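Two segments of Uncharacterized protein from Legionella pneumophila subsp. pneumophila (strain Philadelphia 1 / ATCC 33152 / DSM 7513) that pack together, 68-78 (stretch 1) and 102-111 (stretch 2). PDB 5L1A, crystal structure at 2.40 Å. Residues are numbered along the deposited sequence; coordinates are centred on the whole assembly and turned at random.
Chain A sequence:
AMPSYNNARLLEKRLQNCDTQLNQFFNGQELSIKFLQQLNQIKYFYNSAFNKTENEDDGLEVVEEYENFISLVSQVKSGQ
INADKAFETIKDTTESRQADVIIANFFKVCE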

ATOM      1  N   ASN A  68       4.143  -1.887   5.356  1.00 11.75           N
ATOM      2  CA  ASN A  68       5.408  -1.188   5.153  1.00 12.78           C
ATOM      3  C   ASN A  68       5.222   0.029   4.258  1.00  9.50           C
ATOM      4  O   ASN A  68       5.847   1.073   4.480  1.00  9.75           O
ATOM      5  CB  ASN A  68       6.451  -2.134   4.554  1.00 17.35           C
ATOM      6  CG  ASN A  68       6.854  -3.243   5.508  1.00 23.16           C
ATOM      7  OD1 ASN A  68       6.914  -3.045   6.721  1.00 24.84           O
ATOM      8  ND2 ASN A  68       7.134  -4.420   4.959  1.00 26.20           N
ATOM      9  N   PHE A  69       4.364  -0.085   3.241  1.00  9.18           N
ATOM     10  CA  PHE A  69       4.072   1.066   2.391  1.00  9.09           C
ATOM     11  C   PHE A  69       3.446   2.198   3.195  1.00  8.96           C
ATOM     12  O   PHE A  69       3.784   3.371   2.994  1.00  9.13           O
ATOM     13  CB  PHE A  69       3.154   0.651   1.238  1.00  8.94           C
ATOM     14  CG  PHE A  69       2.566   1.810   0.478  1.00  8.91           C
ATOM     15  CD1 PHE A  69       3.291   2.446  -0.517  1.00  9.25           C
ATOM     16  CD2 PHE A  69       1.279   2.258   0.752  1.00  8.69           C
ATOM     17  CE1 PHE A  69       2.747   3.513  -1.221  1.00  9.33           C
ATOM     18  CE2 PHE A  69       0.733   3.322   0.053  1.00  8.81           C
ATOM     19  CZ  PHE A  69       1.467   3.947  -0.937  1.00  9.11           C
ATOM     20  N   ILE A  70       2.531   1.868   4.110  1.00 10.43           N
ATOM     21  CA  ILE A  70       1.900   2.887   4.944  1.00 12.02           C
ATOM     22  C   ILE A  70       2.944   3.602   5.794  1.00 12.99           C
ATOM     23  O   ILE A  70       2.917   4.831   5.933  1.00 13.42           O
ATOM     24  CB  ILE A  70       0.795   2.257   5.811  1.00 12.99           C
ATOM     25  CG1 ILE A  70      -0.365   1.795   4.933  1.00 13.76           C
ATOM     26  CG2 ILE A  70       0.310   3.236   6.865  1.00 12.10           C
ATOM     27  CD1 ILE A  70      -0.928   2.890   4.073  1.00 11.82           C
ATOM     28  N   SER A  71       3.882   2.844   6.370  1.00 12.72           N
ATOM     29  CA  SER A  71       4.945   3.455   7.163  1.00 13.07           C
ATOM     30  C   SER A  71       5.778   4.415   6.325  1.00 10.99           C
ATOM     31  O   SER A  71       6.165   5.489   6.801  1.00 13.47           O
ATOM     32  CB  SER A  71       5.836   2.377   7.775  1.00 18.97           C
ATOM     33  OG  SER A  71       5.130   1.632   8.748  1.00 26.54           O
ATOM     34  N   LEU A  72       6.062   4.049   5.075  1.00 10.12           N
ATOM     35  CA  LEU A  72       6.857   4.918   4.214  1.00 10.43           C
ATOM     36  C   LEU A  72       6.099   6.192   3.858  1.00 10.31           C
ATOM     37  O   LEU A  72       6.691   7.276   3.807  1.00 10.75           O
ATOM     38  CB  LEU A  72       7.273   4.165   2.951  1.00 10.41           C
ATOM     39  CG  LEU A  72       8.200   2.970   3.181  1.00 10.77           C
ATOM     40  CD1 LEU A  72       8.518   2.274   1.870  1.00 10.91           C
ATOM     41  CD2 LEU A  72       9.477   3.412   3.882  1.00 11.52           C
ATOM     42  N   VAL A  73       4.790   6.084   3.618  1.00  9.84           N
ATOM     43  CA  VAL A  73       3.989   7.270   3.319  1.00 11.33           C
ATOM     44  C   VAL A  73       4.051   8.262   4.472  1.00 14.85           C
ATOM     45  O   VAL A  73       4.216   9.469   4.262  1.00 16.00           O
ATOM     46  CB  VAL A  73       2.536   6.878   2.994  1.00  9.65           C
ATOM     47  CG1 VAL A  73       1.696   8.127   2.773  1.00  9.68           C
ATOM     48  CG2 VAL A  73       2.486   5.984   1.772  1.00  9.24           C
ATOM     49  N   SER A  74       3.918   7.773   5.709  1.00 16.70           N
ATOM     50  CA  SER A  74       3.963   8.672   6.858  1.00 15.37           C
ATOM     51  C   SER A  74       5.321   9.355   6.967  1.00 12.69           C
ATOM     52  O   SER A  74       5.399  10.549   7.275  1.00 12.60           O
ATOM     53  CB  SER A  74       3.631   7.910   8.142  1.00 17.59           C
ATOM     54  OG  SER A  74       4.580   6.895   8.413  1.00 20.16           O
ATOM     55  N   GLN A  75       6.402   8.620   6.697  1.00 11.63           N
ATOM     56  CA  GLN A  75       7.733   9.214   6.776  1.00 12.36           C
ATOM     57  C   GLN A  75       7.938  10.267   5.692  1.00 12.47           C
ATOM     58  O   GLN A  75       8.604  11.284   5.927  1.00 13.20           O
ATOM     59  CB  GLN A  75       8.801   8.130   6.671  1.00 12.50           C
ATOM     60  CG  GLN A  75       8.751   7.100   7.772  1.00 12.57           C
ATOM     61  CD  GLN A  75       9.700   5.949   7.520  1.00 12.74           C
ATOM     62  OE1 GLN A  75      10.840   6.147   7.104  1.00 13.32           O
ATOM     63  NE2 GLN A  75       9.228   4.733   7.761  1.00 12.34           N
ATOM     64  N   VAL A  76       7.380  10.043   4.502  1.00 11.89           N
ATOM     65  CA  VAL A  76       7.507  11.019   3.426  1.00 12.07           C
ATOM     66  C   VAL A  76       6.638  12.238   3.697  1.00 12.26           C
ATOM     67  O   VAL A  76       7.103  13.381   3.622  1.00 14.88           O
ATOM     68  CB  VAL A  76       7.158  10.374   2.071  1.00 11.66           C
ATOM     69  CG1 VAL A  76       7.115  11.431   0.980  1.00 12.12           C
ATOM     70  CG2 VAL A  76       8.166   9.305   1.726  1.00 12.83           C
ATOM     71  N   LYS A  77       5.364  12.013   4.016  1.00 11.86           N
ATOM     72  CA  LYS A  77       4.439  13.128   4.194  1.00 13.43           C
ATOM     73  C   LYS A  77       4.837  14.005   5.377  1.00 14.39           C
ATOM     74  O   LYS A  77       4.687  15.230   5.323  1.00 13.88           O
ATOM     75  CB  LYS A  77       3.014  12.604   4.365  1.00 13.48           C
ATOM     76  CG  LYS A  77       1.956  13.694   4.397  1.00 14.46           C
ATOM     77  CD  LYS A  77       0.554  13.112   4.508  1.00 15.69           C
ATOM     78  CE  LYS A  77      -0.502  14.210   4.500  1.00 19.38           C
ATOM     79  NZ  LYS A  77      -0.385  15.105   5.686  1.00 23.48           N
ATOM     80  N   SER A  78       5.350  13.404   6.450  1.00  9.80           N
ATOM     81  CA  SER A  78       5.774  14.185   7.605  1.00 10.51           C
ATOM     82  C   SER A  78       7.175  14.760   7.448  1.00 10.30           C
ATOM     83  O   SER A  78       7.653  15.436   8.365  1.00 10.50           O
ATOM     84  CB  SER A  78       5.698  13.336   8.881  1.00 13.23           C
ATOM     85  OG  SER A  78       6.658  12.292   8.877  1.00 14.07           O
ATOM     86  N   ILE A 102       3.612   3.427  -9.970  1.00 17.72           N
ATOM     87  CA  ILE A 102       2.569   4.058  -9.168  1.00 16.88           C
ATOM     88  C   ILE A 102       3.046   4.303  -7.742  1.00 15.89           C
ATOM     89  O   ILE A 102       2.640   5.285  -7.109  1.00 17.20           O
ATOM     90  CB  ILE A 102       1.276   3.217  -9.199  1.00 19.36           C
ATOM     91  CG1 ILE A 102       1.502   1.840  -8.572  1.00 20.61           C
ATOM     92  CG2 ILE A 102       0.773   3.065 -10.628  1.00 22.11           C
ATOM     93  CD1 ILE A 102       0.277   0.956  -8.588  1.00 23.16           C
ATOM     94  N   ILE A 103       3.915   3.441  -7.215  1.00 16.68           N
ATOM     95  CA  ILE A 103       4.380   3.615  -5.842  1.00 15.27           C
ATOM     96  C   ILE A 103       5.407   4.737  -5.757  1.00 17.66           C
ATOM     97  O   ILE A 103       5.393   5.534  -4.812  1.00 20.91           O
ATOM     98  CB  ILE A 103       4.939   2.289  -5.296  1.00 14.17           C
ATOM     99  CG1 ILE A 103       3.808   1.280  -5.086  1.00 15.01           C
ATOM    100  CG2 ILE A 103       5.685   2.520  -3.997  1.00 12.76           C
ATOM    101  CD1 ILE A 103       4.291  -0.111  -4.721  1.00 16.28           C
ATOM    102  N   ALA A 104       6.309   4.823  -6.735  1.00 17.06           N
ATOM    103  CA  ALA A 104       7.269   5.921  -6.749  1.00 16.79           C
ATOM    104  C   ALA A 104       6.574   7.257  -6.968  1.00 17.57           C
ATOM    105  O   ALA A 104       6.920   8.256  -6.327  1.00 20.32           O
ATOM    106  CB  ALA A 104       8.327   5.688  -7.826  1.00 19.08           C
ATOM    107  N   ASN A 105       5.589   7.295  -7.868  1.00 14.42           N
ATOM    108  CA  ASN A 105       4.844   8.530  -8.093  1.00 15.17           C
ATOM    109  C   ASN A 105       4.089   8.955  -6.840  1.00 14.00           C
ATOM    110  O   ASN A 105       4.028  10.148  -6.520  1.00 14.68           O
ATOM    111  CB  ASN A 105       3.883   8.358  -9.271  1.00 16.57           C
ATOM    112  CG  ASN A 105       2.970   9.559  -9.459  1.00 17.80           C
ATOM    113  OD1 ASN A 105       1.875   9.617  -8.896  1.00 17.78           O
ATOM    114  ND2 ASN A 105       3.415  10.523 -10.259  1.00 19.84           N
ATOM    115  N   PHE A 106       3.516   7.996  -6.107  1.00 13.96           N
ATOM    116  CA  PHE A 106       2.767   8.362  -4.909  1.00 14.05           C
ATOM    117  C   PHE A 106       3.682   8.908  -3.818  1.00 14.54           C
ATOM    118  O   PHE A 106       3.280   9.807  -3.070  1.00 14.60           O
ATOM    119  CB  PHE A 106       1.965   7.167  -4.390  1.00 13.41           C
ATOM    120  CG  PHE A 106       0.935   7.533  -3.348  1.00 12.76           C
ATOM    121  CD1 PHE A 106      -0.294   8.059  -3.722  1.00 13.79           C
ATOM    122  CD2 PHE A 106       1.198   7.349  -1.998  1.00 11.82           C
ATOM    123  CE1 PHE A 106      -1.241   8.397  -2.770  1.00 16.22           C
ATOM    124  CE2 PHE A 106       0.256   7.684  -1.036  1.00 14.25           C
ATOM    125  CZ  PHE A 106      -0.966   8.209  -1.422  1.00 16.29           C
ATOM    126  N   PHE A 107       4.913   8.401  -3.720  1.00 11.37           N
ATOM    127  CA  PHE A 107       5.857   8.954  -2.752  1.00 11.56           C
ATOM    128  C   PHE A 107       6.214  10.396  -3.084  1.00 13.16           C
ATOM    129  O   PHE A 107       6.236  11.257  -2.196  1.00 13.85           O
ATOM    130  CB  PHE A 107       7.119   8.097  -2.692  1.00 11.59           C
ATOM    131  CG  PHE A 107       6.929   6.810  -1.963  1.00 11.40           C
ATOM    132  CD1 PHE A 107       6.026   6.728  -0.920  1.00 10.77           C
ATOM    133  CD2 PHE A 107       7.643   5.682  -2.320  1.00 11.75           C
ATOM    134  CE1 PHE A 107       5.838   5.541  -0.239  1.00 12.28           C
ATOM    135  CE2 PHE A 107       7.463   4.489  -1.643  1.00 14.32           C
ATOM    136  CZ  PHE A 107       6.560   4.418  -0.600  1.00 11.04           C
ATOM    137  N   LYS A 108       6.497  10.678  -4.357  1.00 15.54           N
ATOM    138  CA  LYS A 108       6.830  12.040  -4.752  1.00 22.99           C
ATOM    139  C   LYS A 108       5.657  12.994  -4.572  1.00 25.22           C
ATOM    140  O   LYS A 108       5.872  14.193  -4.369  1.00 28.17           O
ATOM    141  CB  LYS A 108       7.312  12.058  -6.201  1.00 26.45           C
ATOM    142  CG  LYS A 108       8.443  11.076  -6.475  1.00 29.09           C
ATOM    143  CD  LYS A 108       9.168  11.394  -7.769  1.00 34.82           C
ATOM    144  CE  LYS A 108      10.136  12.552  -7.585  1.00 40.05           C
ATOM    145  NZ  LYS A 108      11.261  12.193  -6.674  1.00 40.38           N
ATOM    146  N   VAL A 109       4.424  12.489  -4.630  1.00 28.56           N
ATOM    147  CA  VAL A 109       3.258  13.333  -4.387  1.00 28.85           C
ATOM    148  C   VAL A 109       3.214  13.777  -2.929  1.00 28.30           C
ATOM    149  O   VAL A 109       2.950  14.946  -2.623  1.00 30.48           O
ATOM    150  CB  VAL A 109       1.970  12.591  -4.782  1.00 27.37           C
ATOM    151  CG1 VAL A 109       0.777  13.267  -4.165  1.00 31.50           C
ATOM    152  CG2 VAL A 109       1.833  12.530  -6.293  1.00 24.77           C
ATOM    153  N   CYS A 110       3.474  12.846  -2.007  1.00 21.99           N
ATOM    154  CA  CYS A 110       3.424  13.169  -0.585  1.00 25.22           C
ATOM    155  C   CYS A 110       4.499  14.173  -0.195  1.00 25.94           C
ATOM    156  O   CYS A 110       4.326  14.921   0.775  1.00 26.82           O
ATOM    157  CB  CYS A 110       3.567  11.896   0.248  1.00 30.35           C
ATOM    158  SG  CYS A 110       2.310  10.652  -0.088  1.00 33.28           S
ATOM    159  N   GLU A 111       5.607  14.204  -0.925  1.00 33.48           N
ATOM    160  CA  GLU A 111       6.685  15.137  -0.631  1.00 37.54           C
ATOM    161  C   GLU A 111       6.332  16.530  -1.134  1.00 43.01           C
ATOM    162  O   GLU A 111       5.367  16.700  -1.879  1.00 44.99           O
ATOM    163  CB  GLU A 111       7.982  14.658  -1.248  1.00 36.74           C
TER
HETATM  164  O   HOH W   1       6.447  16.421   2.710  1.00 38.02           O

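Two helices, 68-77 and 102-110, run in roughly the same direction, their axes inclined at 32° and 8.8 Å apart at closest approach, and bury 460 Å² in all, mostly through apolar side chains. Phe107 covers the most surface. Its CA-to-CB bond points sideways, but chi1 (m) brings the ring nearer, a knob among Phe69, Leu72, Val73 and Val76. Phe107 CZ lies 3.6 Å from Leu72 CB and 3.8 Å from Phe69 CD1, while Val73 CG2 meets the ring edge, 3.9 Å from Phe107 CE1. Phe69, also buried, has a t chi1 that carries its ring across; long, flat and apolar, both rings suit a gap that must be filled without polar partners. Their planes are near parallel but slid so that the rings barely overlap, and Phe69 CZ approaches Phe106 CD2 at 3.6 Å. Val76 points toward stretch 2 where the backbones draw close; its compact, branched side chain suits this space, with CG1 3.3 Å from Phe107 O and 3.7 Å from Cys110 CB. Cys110, likewise small, sets SG 3.9 Å from Val73 CG1. Exposed Lys77 packs through its CB, 4.2 Å from Cys110 CB, while its amine leads away. Water 1 O lies 3.2 Å from both Val76 O and Cys110 O and can donate to either, though acceptors in reach outnumber its protons.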